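Local atomic coordinates of F420-reducing hydrogenase, subunit beta (Methanothermobacter marburgensis, PDB entry 4OMF), a protein that forms the FAD- and iron-sulfur-binding beta subunit of the F420-reducing hydrogenase, in which electrons from hydrogen oxidation probably reach coenzyme F420 through the flavin. Residues S11-S14 against I19-L22; G26-G31 against V205-V210; L33-D38 against A236-T241; D214-V219 against E240-E245; V219-R222 against G226-I229. All coordinates share one frame; numbering follows the deposited sequence.

Contact 1: residues S11-S14 against I19-L22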
# COMPACT_ATOMS: atom_id res chain seq x y z
N SER C 11 39.00 -28.66 14.35
CA SER C 11 39.62 -27.55 13.63
C SER C 11 39.94 -28.05 12.22
O SER C 11 40.46 -29.16 12.06
CB SER C 11 40.90 -27.08 14.34
OG SER C 11 41.27 -25.78 13.88
N ALA C 12 39.61 -27.25 11.19
CA ALA C 12 39.80 -27.74 9.82
C ALA C 12 40.19 -26.66 8.83
O ALA C 12 39.96 -25.45 9.04
CB ALA C 12 38.53 -28.47 9.32
N ARG C 13 40.78 -27.11 7.73
CA ARG C 13 41.24 -26.23 6.66
C ARG C 13 41.12 -26.95 5.32
O ARG C 13 41.42 -28.14 5.22
CB ARG C 13 42.69 -25.79 6.93
CG ARG C 13 43.36 -24.96 5.85
CD ARG C 13 44.66 -24.37 6.40
NE ARG C 13 45.49 -23.69 5.40
CZ ARG C 13 45.27 -22.46 4.94
NH1 ARG C 13 44.24 -21.75 5.37
NH2 ARG C 13 46.10 -21.94 4.04
N SER C 14 40.66 -26.24 4.30
CA SER C 14 40.60 -26.81 2.95
C SER C 14 42.00 -27.20 2.50
O SER C 14 42.96 -26.53 2.88
CB SER C 14 40.00 -25.80 1.98
OG SER C 14 40.24 -26.21 0.65
N ILE C 19 41.27 -22.50 -3.02
CA ILE C 19 40.28 -22.12 -2.02
C ILE C 19 40.99 -21.45 -0.84
O ILE C 19 40.50 -20.46 -0.31
CB ILE C 19 39.45 -23.33 -1.58
CG1 ILE C 19 38.56 -23.78 -2.74
CG2 ILE C 19 38.58 -22.99 -0.36
CD1 ILE C 19 37.60 -24.95 -2.43
N GLN C 20 42.15 -21.97 -0.47
CA GLN C 20 42.95 -21.36 0.60
C GLN C 20 43.24 -19.88 0.33
O GLN C 20 43.13 -19.05 1.22
CB GLN C 20 44.26 -22.11 0.79
CG GLN C 20 44.09 -23.55 1.30
CD GLN C 20 45.42 -24.25 1.54
OE1 GLN C 20 46.48 -23.78 1.12
NE2 GLN C 20 45.37 -25.39 2.23
N LYS C 21 43.58 -19.57 -0.91
CA LYS C 21 43.88 -18.19 -1.30
C LYS C 21 42.69 -17.24 -1.19
O LYS C 21 42.86 -16.05 -0.91
CB LYS C 21 44.41 -18.14 -2.74
CG LYS C 21 45.77 -18.77 -2.95
CD LYS C 21 46.90 -17.80 -2.64
CE LYS C 21 48.21 -18.25 -3.28
NZ LYS C 21 48.61 -19.62 -2.86
N LEU C 22 41.48 -17.76 -1.39
CA LEU C 22 40.30 -16.92 -1.50
C LEU C 22 39.50 -16.84 -0.20
O LEU C 22 38.76 -15.88 0.04
CB LEU C 22 39.38 -17.43 -2.62
CG LEU C 22 39.98 -17.36 -4.03
CD1 LEU C 22 39.14 -18.20 -4.99
CD2 LEU C 22 40.05 -15.92 -4.52
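Gln20 and Ser14 are joined by the one hydrogen bond between 11-14 and 19-22, the end of strand 8-14 and the last part of helix 17-22. Gln20 NE2 donates to the backbone oxygen Ser14 O at 2.7 Å with an N-H...O angle of 170°. The acceptor lies close to the plane of the Gln20 amide, whereas the donor stands 21° off the carbonyl plane of Ser14. Gln20 is extended beyond CG, and that length carries its amide from the helix across to the strand end.

Stacking adds to this in one of the two conformers modelled for Arg13. In that conformer the guanidinium lies against the Gln20 side chain with the two flat groups 28° apart, Gln20 CG sitting over one face toward the rim. The nearest atoms are Arg13 NH2 and Gln20 CD, 3.5 Å apart. The arginine chain runs straight from CG to NE, a stretch that brings its flat end out to the glutamine. Arg13 NH1 is meanwhile bonded to the backbone oxygen of Gly215.

Van der Waals contact comes from Ile19, whose CB is 3.7 Å from Ser14 OG and whose CG2 rests on Ser14 CB. That hydroxyl is bonded to the backbone N of Asp16, in the short turn between strand and helix, and Asp16 OD1 in turn accepts from Ile19 N.

The chemistry is that of a tight strand-to-helix connection: one amide satisfies a strand-end carbonyl through its N-H, which probably limits its rotation, and offers its flat side to the guanidinium when Arg13 takes this conformer.

Contact 2: residues G26-G31 against V205-V210. With FAD (flavin-adenine dinucleotide), chain R.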
# COMPACT_ATOMS: atom_id res chain seq x y z
N GLY C 26 39.23 -21.07 7.02
CA GLY C 26 39.68 -22.38 6.54
C GLY C 26 39.13 -22.77 5.17
O GLY C 26 39.53 -23.78 4.59
N GLY C 27 38.20 -21.99 4.64
CA GLY C 27 37.59 -22.33 3.36
C GLY C 27 36.62 -23.48 3.49
O GLY C 27 36.43 -24.27 2.56
N ILE C 28 35.99 -23.58 4.66
CA ILE C 28 35.08 -24.67 4.92
C ILE C 28 33.80 -24.51 4.09
O ILE C 28 33.29 -25.48 3.53
CB ILE C 28 34.72 -24.75 6.41
CG1 ILE C 28 35.99 -24.79 7.27
CG2 ILE C 28 33.81 -25.95 6.69
CD1 ILE C 28 36.98 -25.91 6.94
N VAL C 29 33.29 -23.29 4.00
CA VAL C 29 32.05 -23.10 3.27
C VAL C 29 32.25 -23.37 1.79
O VAL C 29 31.52 -24.17 1.20
CB VAL C 29 31.47 -21.70 3.45
CG1 VAL C 29 30.15 -21.58 2.68
CG2 VAL C 29 31.26 -21.43 4.94
N THR C 30 33.24 -22.72 1.20
CA THR C 30 33.47 -22.88 -0.23
C THR C 30 33.85 -24.34 -0.57
O THR C 30 33.35 -24.92 -1.53
CB THR C 30 34.56 -21.92 -0.75
OG1 THR C 30 34.13 -20.56 -0.57
CG2 THR C 30 34.84 -22.18 -2.23
N GLY C 31 34.75 -24.91 0.22
CA GLY C 31 35.18 -26.29 0.04
C GLY C 31 34.05 -27.30 0.17
O GLY C 31 33.95 -28.25 -0.61
N VAL C 205 25.86 -28.05 9.52
CA VAL C 205 27.26 -27.93 9.93
C VAL C 205 27.47 -26.45 10.17
O VAL C 205 27.00 -25.65 9.35
CB VAL C 205 28.27 -28.35 8.83
CG1 VAL C 205 29.67 -28.50 9.41
CG2 VAL C 205 27.83 -29.59 8.14
N SER C 206 28.17 -26.08 11.23
CA SER C 206 28.41 -24.67 11.53
C SER C 206 29.91 -24.38 11.56
O SER C 206 30.69 -25.20 12.04
CB SER C 206 27.78 -24.28 12.87
OG SER C 206 26.40 -24.65 12.95
N THR C 207 30.33 -23.22 11.05
CA THR C 207 31.76 -22.96 11.02
C THR C 207 32.08 -21.48 11.23
O THR C 207 31.27 -20.60 10.94
CB THR C 207 32.37 -23.51 9.68
OG1 THR C 207 33.80 -23.39 9.67
CG2 THR C 207 31.79 -22.78 8.48
N GLY C 208 33.26 -21.22 11.78
CA GLY C 208 33.73 -19.86 12.03
C GLY C 208 35.21 -19.89 12.35
O GLY C 208 35.83 -20.94 12.35
N SER C 209 35.77 -18.72 12.62
CA SER C 209 37.21 -18.64 12.89
C SER C 209 37.51 -18.87 14.36
O SER C 209 38.57 -19.40 14.70
CB SER C 209 37.78 -17.28 12.47
OG SER C 209 37.12 -16.23 13.17
N VAL C 210 36.60 -18.45 15.23
CA VAL C 210 36.88 -18.45 16.66
C VAL C 210 37.19 -19.84 17.21
O VAL C 210 36.45 -20.79 16.97
CB VAL C 210 35.71 -17.83 17.44
CG1 VAL C 210 35.92 -17.99 18.95
CG2 VAL C 210 35.58 -16.36 17.07
PA FAD R . 34.72 -19.03 2.62
O1A FAD R . 35.51 -17.75 2.74
O2A FAD R . 35.17 -20.21 1.81
O5B FAD R . 33.27 -18.63 2.09
C5B FAD R . 32.58 -17.64 2.86
C4B FAD R . 31.08 -17.81 2.60
O4B FAD R . 30.35 -16.87 3.39
C3B FAD R . 30.77 -17.51 1.13
O3B FAD R . 29.96 -18.54 0.55
C2B FAD R . 29.98 -16.21 1.20
O2B FAD R . 28.97 -16.17 0.18
C1B FAD R . 29.37 -16.24 2.59
N9A FAD R . 29.14 -14.86 3.07
C8A FAD R . 30.06 -13.88 3.11
N7A FAD R . 29.53 -12.74 3.62
C5A FAD R . 28.22 -13.02 3.90
C6A FAD R . 27.08 -12.26 4.44
N6A FAD R . 27.19 -10.95 4.78
N1A FAD R . 25.92 -12.92 4.59
C2A FAD R . 25.76 -14.22 4.23
N3A FAD R . 26.76 -14.97 3.72
C4A FAD R . 27.99 -14.42 3.54
N1 FAD R . 33.03 -15.84 12.41
C2 FAD R . 33.25 -16.06 13.77
O2 FAD R . 34.09 -16.92 14.11
N3 FAD R . 32.57 -15.29 14.70
C4 FAD R . 31.64 -14.35 14.30
O4 FAD R . 31.02 -13.71 15.17
C4X FAD R . 31.90 -13.70 13.04
N5 FAD R . 30.96 -12.61 12.68
C5X FAD R . 30.36 -12.80 11.36
C6 FAD R . 29.41 -11.82 11.00
C7 FAD R . 28.93 -11.77 9.68
C7M FAD R . 27.89 -10.73 9.29
C8 FAD R . 29.42 -12.68 8.76
C8M FAD R . 28.99 -12.72 7.30
C9 FAD R . 30.39 -13.65 9.11
C9A FAD R . 30.93 -13.66 10.39
N10 FAD R . 31.82 -14.69 10.78
C10 FAD R . 32.42 -14.67 12.03
C1' FAD R . 32.12 -15.87 9.94
C2' FAD R . 33.36 -15.74 9.10
O2' FAD R . 33.80 -14.47 8.93
C3' FAD R . 33.36 -16.55 8.02
O3' FAD R . 32.50 -16.15 7.05
C4' FAD R . 33.36 -18.04 8.29
O4' FAD R . 34.43 -18.43 9.18
C5' FAD R . 33.44 -18.83 6.98
O5' FAD R . 34.77 -18.78 6.47
P FAD R . 35.28 -19.84 5.39
O1P FAD R . 34.91 -21.21 5.90
O2P FAD R . 36.72 -19.57 5.06
O3P FAD R . 34.32 -19.52 4.11
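Ile28 and Thr207 meet where the first turn of helix 28-39 lies over strand 205-208 of the mixed sheet; preceded by Gly26 and Gly27, that turn forms a glycine-rich helix N-terminus that binds the FAD pyrophosphate. The two side chains cross obliquely: Thr207 OG1 lies 3.5 Å from Ile28 CG1 and also faces Ile28 CB. OG1 is directed there by standing anti to the backbone N (chi1 -174°), which turns the methyl the other way, toward Val29. Thr207 CG2 meets Val29 CG2 at 3.8 Å, methyl to methyl. Val29 serves both neighbours, since its CG1 branch is directed at the adenosine ribose of FAD while CG2 also approaches the pyrophosphate.

Gly27 is the N-cap of the helix, and its positive phi suits glycine. Its N donates to FAD O2P at 2.9 Å. FAD O1P receives Val29 N and, weakly, Ile28 N, and the second phosphate is held through O2A by Thr30 N and Thr30 OG1. The helix end, with its N-H groups turned to the phosphates, would be expected to favour their negative charge. Asp25, Gln24 and Thr74 also hydrogen-bond to FAD.

At the far end of 205-210 the chain turns to the isoalloxazine. Gly208 has its CA 3.3 Å from FAD O4', and a side chain there would clash with the flavin O2. That carbonyl oxygen is gripped by two backbone N-H groups, Ser209 N at 2.9 Å and, more nearly straight at 163°, Val210 N at 3.1 Å from FAD O2.

Contact 3: residues L33-D38 against A236-T241; sequences LAYALD and AGLFET
A Schellman motif ends helix 224-235, and the turn that follows leads into edge strand 239-243; here Ala236 and Leu238 lie against Tyr35 of helix 28-39. Gly237 is the residue that leaves the helix, with the positive phi (82°) that such a C-terminal turn calls for. The residues on each side of it, Ala236 and Leu238, direct their side chains at the same aromatic ring.

Leu238 makes the closer approach. Its CD1 methyl comes obliquely to the ring, 3.3 Å from Tyr35 CD1, and also lies 3.6 Å from Tyr35 CB, so it fits into the angle where the ring leaves the helix. The two side chains cross at about a right angle. Farther along the ring, Ala236 CB stands 4.2 Å from Tyr35 CE1, again obliquely and less tightly. The contact is wholly apolar, with no hydrogen bond between 33-38 and 236-241.

A chi1 of 171° swings the Tyr35 ring opposite the backbone N, away from its own helix and along the end of helix 224-235. Its hydroxyl is bonded there to Gln232 NE2, and the ring also touches Ala233. The phenol is thus held at its tip by a polar bond, and the methyls of Leu238 and Ala236 come to the ring obliquely. Next along the chain, the buried Phe239 turns inward onto Ile28 and Leu32.

Two helices packed side by side on one sheet, one of them leading through a glycine turn into the next strand, are an arrangement typical of layered alpha/beta folds.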
# COMPACT_ATOMS: atom_id res chain seq x y z
N LEU C 33 30.63 -26.76 -0.03
CA LEU C 33 29.62 -26.56 -1.08
C LEU C 33 30.17 -27.07 -2.40
O LEU C 33 29.44 -27.66 -3.20
CB LEU C 33 29.22 -25.08 -1.20
CG LEU C 33 28.41 -24.56 -0.00
CD1 LEU C 33 28.20 -23.04 -0.13
CD2 LEU C 33 27.09 -25.28 0.13
N ALA C 34 31.46 -26.85 -2.63
CA ALA C 34 32.07 -27.30 -3.88
C ALA C 34 32.09 -28.82 -3.95
O ALA C 34 31.85 -29.42 -5.00
CB ALA C 34 33.49 -26.75 -4.03
N TYR C 35 32.36 -29.46 -2.81
CA TYR C 35 32.39 -30.91 -2.77
C TYR C 35 30.99 -31.47 -3.02
O TYR C 35 30.81 -32.42 -3.80
CB TYR C 35 32.91 -31.41 -1.42
CG TYR C 35 32.74 -32.88 -1.25
CD1 TYR C 35 33.56 -33.76 -1.94
CD2 TYR C 35 31.75 -33.41 -0.42
CE1 TYR C 35 33.43 -35.12 -1.81
CE2 TYR C 35 31.60 -34.78 -0.29
CZ TYR C 35 32.45 -35.63 -0.99
OH TYR C 35 32.33 -36.99 -0.89
N ALA C 36 30.00 -30.91 -2.33
CA ALA C 36 28.61 -31.34 -2.48
C ALA C 36 28.12 -31.17 -3.92
O ALA C 36 27.42 -32.03 -4.46
CB ALA C 36 27.71 -30.57 -1.52
N LEU C 37 28.50 -30.05 -4.54
CA LEU C 37 28.15 -29.80 -5.94
C LEU C 37 28.79 -30.85 -6.87
O LEU C 37 28.10 -31.47 -7.69
CB LEU C 37 28.58 -28.39 -6.34
CG LEU C 37 28.23 -27.92 -7.75
CD1 LEU C 37 26.72 -27.88 -7.95
CD2 LEU C 37 28.84 -26.56 -8.02
N ASP C 38 30.10 -31.07 -6.71
CA ASP C 38 30.80 -32.05 -7.55
C ASP C 38 30.27 -33.46 -7.36
O ASP C 38 30.29 -34.25 -8.31
CB ASP C 38 32.30 -32.03 -7.25
CG ASP C 38 33.08 -32.98 -8.14
OD1 ASP C 38 33.19 -32.72 -9.36
OD2 ASP C 38 33.61 -33.98 -7.61
N ALA C 236 37.62 -37.81 1.60
CA ALA C 236 38.04 -37.63 0.22
C ALA C 236 39.28 -36.73 0.13
O ALA C 236 39.79 -36.47 -0.96
CB ALA C 236 36.91 -37.07 -0.61
N GLY C 237 39.75 -36.25 1.27
CA GLY C 237 41.01 -35.52 1.34
C GLY C 237 40.86 -34.05 0.95
O GLY C 237 41.84 -33.39 0.60
N LEU C 238 39.64 -33.54 1.04
CA LEU C 238 39.38 -32.14 0.72
C LEU C 238 39.54 -31.24 1.94
O LEU C 238 39.61 -30.01 1.79
CB LEU C 238 37.99 -31.99 0.13
CG LEU C 238 37.77 -32.58 -1.27
CD1 LEU C 238 36.44 -32.12 -1.76
CD2 LEU C 238 38.85 -32.14 -2.23
N PHE C 239 39.57 -31.83 3.13
CA PHE C 239 39.89 -31.09 4.35
C PHE C 239 40.92 -31.82 5.20
O PHE C 239 40.95 -33.05 5.25
CB PHE C 239 38.65 -30.83 5.21
CG PHE C 239 37.62 -29.98 4.55
CD1 PHE C 239 36.45 -30.54 4.05
CD2 PHE C 239 37.81 -28.61 4.43
CE1 PHE C 239 35.50 -29.75 3.44
CE2 PHE C 239 36.85 -27.82 3.83
CZ PHE C 239 35.70 -28.40 3.32
N GLU C 240 41.78 -31.03 5.84
CA GLU C 240 42.67 -31.49 6.91
C GLU C 240 42.00 -31.10 8.23
O GLU C 240 41.47 -29.99 8.34
CB GLU C 240 44.05 -30.83 6.77
CG GLU C 240 45.13 -31.29 7.75
CD GLU C 240 46.39 -30.41 7.71
OE1 GLU C 240 46.49 -29.55 6.81
OE2 GLU C 240 47.26 -30.58 8.60
N THR C 241 41.98 -32.00 9.21
CA THR C 241 41.34 -31.70 10.50
C THR C 241 42.22 -32.04 11.70
O THR C 241 43.07 -32.93 11.63
CB THR C 241 39.99 -32.46 10.68
OG1 THR C 241 40.23 -33.86 10.89
CG2 THR C 241 39.11 -32.28 9.47

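Contact 4: residues D214-V219 against E240-E245; sequences DGWSTV and ETKPIE
Trp216 reaches over to Glu240 and Lys242 with the six-membered end of its indole. Its torsions (chi1 -70°, chi2 75°) carry the ring past strand 8-14 to strand 239-243. The two partners approach differently. Glu240, fully extended, brings its carboxylate to the ring edge: CD is 3.5 Å from Trp216 CH2, with OE2 in the ring plane and the carboxylate turned 71° against the ring. Lys242, also extended beyond CG, crosses over one face at about a right angle, its CE 3.6 Å from Trp216 CH2.

In the mixed sheet, strand 8-14 lies between the strands of these two segments, and the tryptophan spans it, touching Ser11 and Arg13 on the way. Replacing Trp216 by alanine would probably take the aromatic face from the Lys242 methylenes and the ring edge from the Glu240 carboxylate, opening a gap beside strand 8-14.

Farther along, Ile244 holds CG1 opposite its backbone N, which sends CD1 to Thr218 CG2 at 3.9 Å, the two side chains crossing roughly at right angles. Thr218 OG1, which also lies near that methyl, is hydrogen-bonded to Val210 O and to Ser212 OG.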
# COMPACT_ATOMS: atom_id res chain seq x y z
N ASP C 214 44.83 -18.77 12.69
CA ASP C 214 44.61 -18.11 11.41
C ASP C 214 44.68 -19.08 10.24
O ASP C 214 45.61 -19.88 10.14
CB ASP C 214 45.63 -16.98 11.21
CG ASP C 214 45.34 -15.78 12.08
OD1 ASP C 214 44.17 -15.35 12.13
OD2 ASP C 214 46.28 -15.26 12.72
N GLY C 215 43.68 -19.03 9.36
CA GLY C 215 43.67 -19.89 8.19
C GLY C 215 43.02 -21.23 8.46
O GLY C 215 42.96 -22.10 7.59
N TRP C 216 42.53 -21.39 9.68
CA TRP C 216 41.81 -22.60 10.08
C TRP C 216 40.45 -22.22 10.60
O TRP C 216 40.19 -21.05 10.93
CB TRP C 216 42.58 -23.36 11.16
CG TRP C 216 43.83 -24.00 10.67
CD1 TRP C 216 45.02 -23.38 10.40
CD2 TRP C 216 44.04 -25.40 10.42
NE1 TRP C 216 45.95 -24.30 9.98
CE2 TRP C 216 45.37 -25.55 9.99
CE3 TRP C 216 43.22 -26.53 10.51
CZ2 TRP C 216 45.91 -26.79 9.65
CZ3 TRP C 216 43.76 -27.77 10.17
CH2 TRP C 216 45.09 -27.88 9.75
N SER C 217 39.56 -23.21 10.67
CA SER C 217 38.17 -22.98 11.11
C SER C 217 37.74 -23.98 12.16
O SER C 217 38.16 -25.14 12.12
CB SER C 217 37.20 -23.09 9.94
OG SER C 217 37.38 -22.06 9.00
N THR C 218 36.87 -23.54 13.07
CA THR C 218 36.24 -24.43 14.04
C THR C 218 34.93 -24.93 13.45
O THR C 218 34.03 -24.13 13.14
CB THR C 218 36.01 -23.72 15.37
OG1 THR C 218 37.26 -23.20 15.86
CG2 THR C 218 35.41 -24.67 16.39
N VAL C 219 34.84 -26.24 13.25
CA VAL C 219 33.74 -26.86 12.50
C VAL C 219 32.90 -27.75 13.40
O VAL C 219 33.39 -28.75 13.94
CB VAL C 219 34.27 -27.72 11.33
CG1 VAL C 219 33.12 -28.34 10.54
CG2 VAL C 219 35.15 -26.88 10.41
N GLU C 240 41.78 -31.03 5.84
CA GLU C 240 42.67 -31.49 6.91
C GLU C 240 42.00 -31.10 8.23
O GLU C 240 41.47 -29.99 8.34
CB GLU C 240 44.05 -30.83 6.77
CG GLU C 240 45.13 -31.29 7.75
CD GLU C 240 46.39 -30.41 7.71
OE1 GLU C 240 46.49 -29.55 6.81
OE2 GLU C 240 47.26 -30.58 8.60
N THR C 241 41.98 -32.00 9.21
CA THR C 241 41.34 -31.70 10.50
C THR C 241 42.22 -32.04 11.70
O THR C 241 43.07 -32.93 11.63
CB THR C 241 39.99 -32.46 10.68
OG1 THR C 241 40.23 -33.86 10.89
CG2 THR C 241 39.11 -32.28 9.47
N LYS C 242 42.01 -31.31 12.79
CA LYS C 242 42.64 -31.59 14.08
C LYS C 242 41.56 -31.59 15.17
O LYS C 242 40.63 -30.78 15.11
CB LYS C 242 43.71 -30.54 14.41
CG LYS C 242 44.69 -30.23 13.27
CD LYS C 242 45.74 -29.16 13.64
CE LYS C 242 46.87 -29.14 12.60
NZ LYS C 242 47.92 -28.12 12.88
N PRO C 243 41.67 -32.50 16.17
CA PRO C 243 40.77 -32.40 17.33
C PRO C 243 40.82 -31.00 17.93
O PRO C 243 41.90 -30.43 18.08
CB PRO C 243 41.34 -33.45 18.30
CG PRO C 243 42.01 -34.44 17.42
CD PRO C 243 42.59 -33.64 16.28
N ILE C 244 39.65 -30.44 18.25
CA ILE C 244 39.59 -29.07 18.74
C ILE C 244 40.30 -28.93 20.10
O ILE C 244 40.76 -27.85 20.45
CB ILE C 244 38.12 -28.58 18.84
CG1 ILE C 244 38.07 -27.05 18.91
CG2 ILE C 244 37.39 -29.22 20.01
CD1 ILE C 244 38.64 -26.35 17.68
N GLU C 245 40.42 -30.02 20.86
CA GLU C 245 41.06 -29.96 22.18
C GLU C 245 42.57 -29.73 22.04
O GLU C 245 43.22 -29.32 23.00
CB GLU C 245 40.79 -31.23 22.99
CG GLU C 245 41.86 -32.30 22.86
CD GLU C 245 42.63 -32.57 24.17
OE1 GLU C 245 43.74 -33.15 24.12
OE2 GLU C 245 42.12 -32.22 25.26

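Contact 5: residues V219-R222 against G226-I229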
# COMPACT_ATOMS: atom_id res chain seq x y z
N VAL C 219 34.84 -26.24 13.25
CA VAL C 219 33.74 -26.86 12.50
C VAL C 219 32.90 -27.75 13.40
O VAL C 219 33.39 -28.75 13.94
CB VAL C 219 34.27 -27.72 11.33
CG1 VAL C 219 33.12 -28.34 10.54
CG2 VAL C 219 35.15 -26.88 10.41
N ILE C 220 31.63 -27.40 13.54
CA ILE C 220 30.71 -28.12 14.41
C ILE C 220 29.71 -28.87 13.54
O ILE C 220 28.91 -28.24 12.86
CB ILE C 220 29.95 -27.13 15.32
CG1 ILE C 220 30.92 -26.38 16.24
CG2 ILE C 220 28.90 -27.87 16.14
CD1 ILE C 220 30.27 -25.18 16.93
N THR C 221 29.76 -30.21 13.53
CA THR C 221 28.75 -30.96 12.78
C THR C 221 27.57 -31.23 13.70
O THR C 221 27.75 -31.48 14.89
CB THR C 221 29.30 -32.30 12.20
OG1 THR C 221 29.89 -33.07 13.23
CG2 THR C 221 30.35 -32.02 11.13
N ARG C 222 26.35 -31.18 13.16
CA ARG C 222 25.16 -31.25 13.99
C ARG C 222 24.15 -32.30 13.55
O ARG C 222 23.78 -33.19 14.32
CB ARG C 222 24.48 -29.86 14.05
CG ARG C 222 25.38 -28.71 14.49
CD ARG C 222 24.58 -27.40 14.71
NE ARG C 222 25.44 -26.29 15.14
CZ ARG C 222 25.78 -26.04 16.40
NH1 ARG C 222 25.33 -26.82 17.39
NH2 ARG C 222 26.56 -25.01 16.68
N GLY C 226 24.70 -33.04 7.94
CA GLY C 226 25.89 -32.24 8.17
C GLY C 226 27.12 -33.05 8.47
O GLY C 226 28.19 -32.87 7.86
N ASP C 227 26.99 -33.96 9.43
CA ASP C 227 28.10 -34.78 9.84
C ASP C 227 28.55 -35.69 8.69
O ASP C 227 29.74 -35.83 8.43
CB ASP C 227 27.71 -35.60 11.07
CG ASP C 227 28.89 -36.33 11.69
OD1 ASP C 227 29.80 -35.68 12.26
OD2 ASP C 227 28.90 -37.57 11.62
N SER C 228 27.59 -36.28 7.99
CA SER C 228 27.95 -37.28 6.99
C SER C 228 28.59 -36.62 5.78
O SER C 228 29.56 -37.14 5.24
CB SER C 228 26.72 -38.10 6.59
OG SER C 228 26.21 -37.66 5.35
N ILE C 229 28.07 -35.47 5.36
CA ILE C 229 28.64 -34.78 4.20
C ILE C 229 30.04 -34.24 4.51
O ILE C 229 30.95 -34.37 3.70
CB ILE C 229 27.73 -33.62 3.71
CG1 ILE C 229 26.38 -34.17 3.21
CG2 ILE C 229 28.42 -32.84 2.61
CD1 ILE C 229 25.38 -33.10 2.79
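Thr221, at the end of strand 217-221, turns its side chain onto Asp227 in the first turns of helix 224-235. From CB outward every atom has a neighbour there: CB itself lies 3.4 Å from Asp227 OD1 and 3.6 Å from Asp227 CA. At CB the chain branches. The methyl CG2 goes to the helix backbone, 3.8 Å from Asp227 CA and 4.0 Å from Gly226 O. The hydroxyl goes to the carboxylate, and Thr221 OG1 donates to Asp227 OD1 at 2.8 Å, entering on the anti lone pair of that oxygen, the one away from OD2; a weak hydrogen bond also links OG1 with Glu8 O. OG1 sits between the backbone N and the carbonyl carbon (chi1 53°), and this rotation aims it at the aspartate while the methyl stays over the helix.

This is a strand-turn-helix connection from an inner strand of the mixed sheet: the chain leaves strand 217-221, turns within a few residues and starts helix 224-235, where Thr223 OG1 accepts from Gly226 N.

Asp227 OD1 also forms a salt bridge with Lys231 one turn on, so a single oxygen takes both a hydroxyl and an ammonium group, which would be expected to stabilise its negative charge. A valine in place of Thr221 would probably leave Asp227 OD1 with the lysine but without its bond to the strand.

How the contacts relate
All five contacts reach the same mixed sheet, in which strands 205-208, 217-221, 8-14 and 239-243 follow side by side. Contact 1 comes first along the chain, contact 2 opens after it, and contacts 2 and 3 share helix 28-39 with alternating segments, their centres about 12 Å apart. Contacts 4 and 5 start from strand 217-221, and contact 5 lies in the chain between the two segments of contact 3. Contacts 1 and 2, with centres about 8 Å apart, are the closest pair, whereas the centres of contacts 1 and 5 lie about 17 Å apart. Strand 8-14 and helix 28-39 thus bring N-terminal and C-terminal parts of the chain together around the FAD, which contact 2 holds directly.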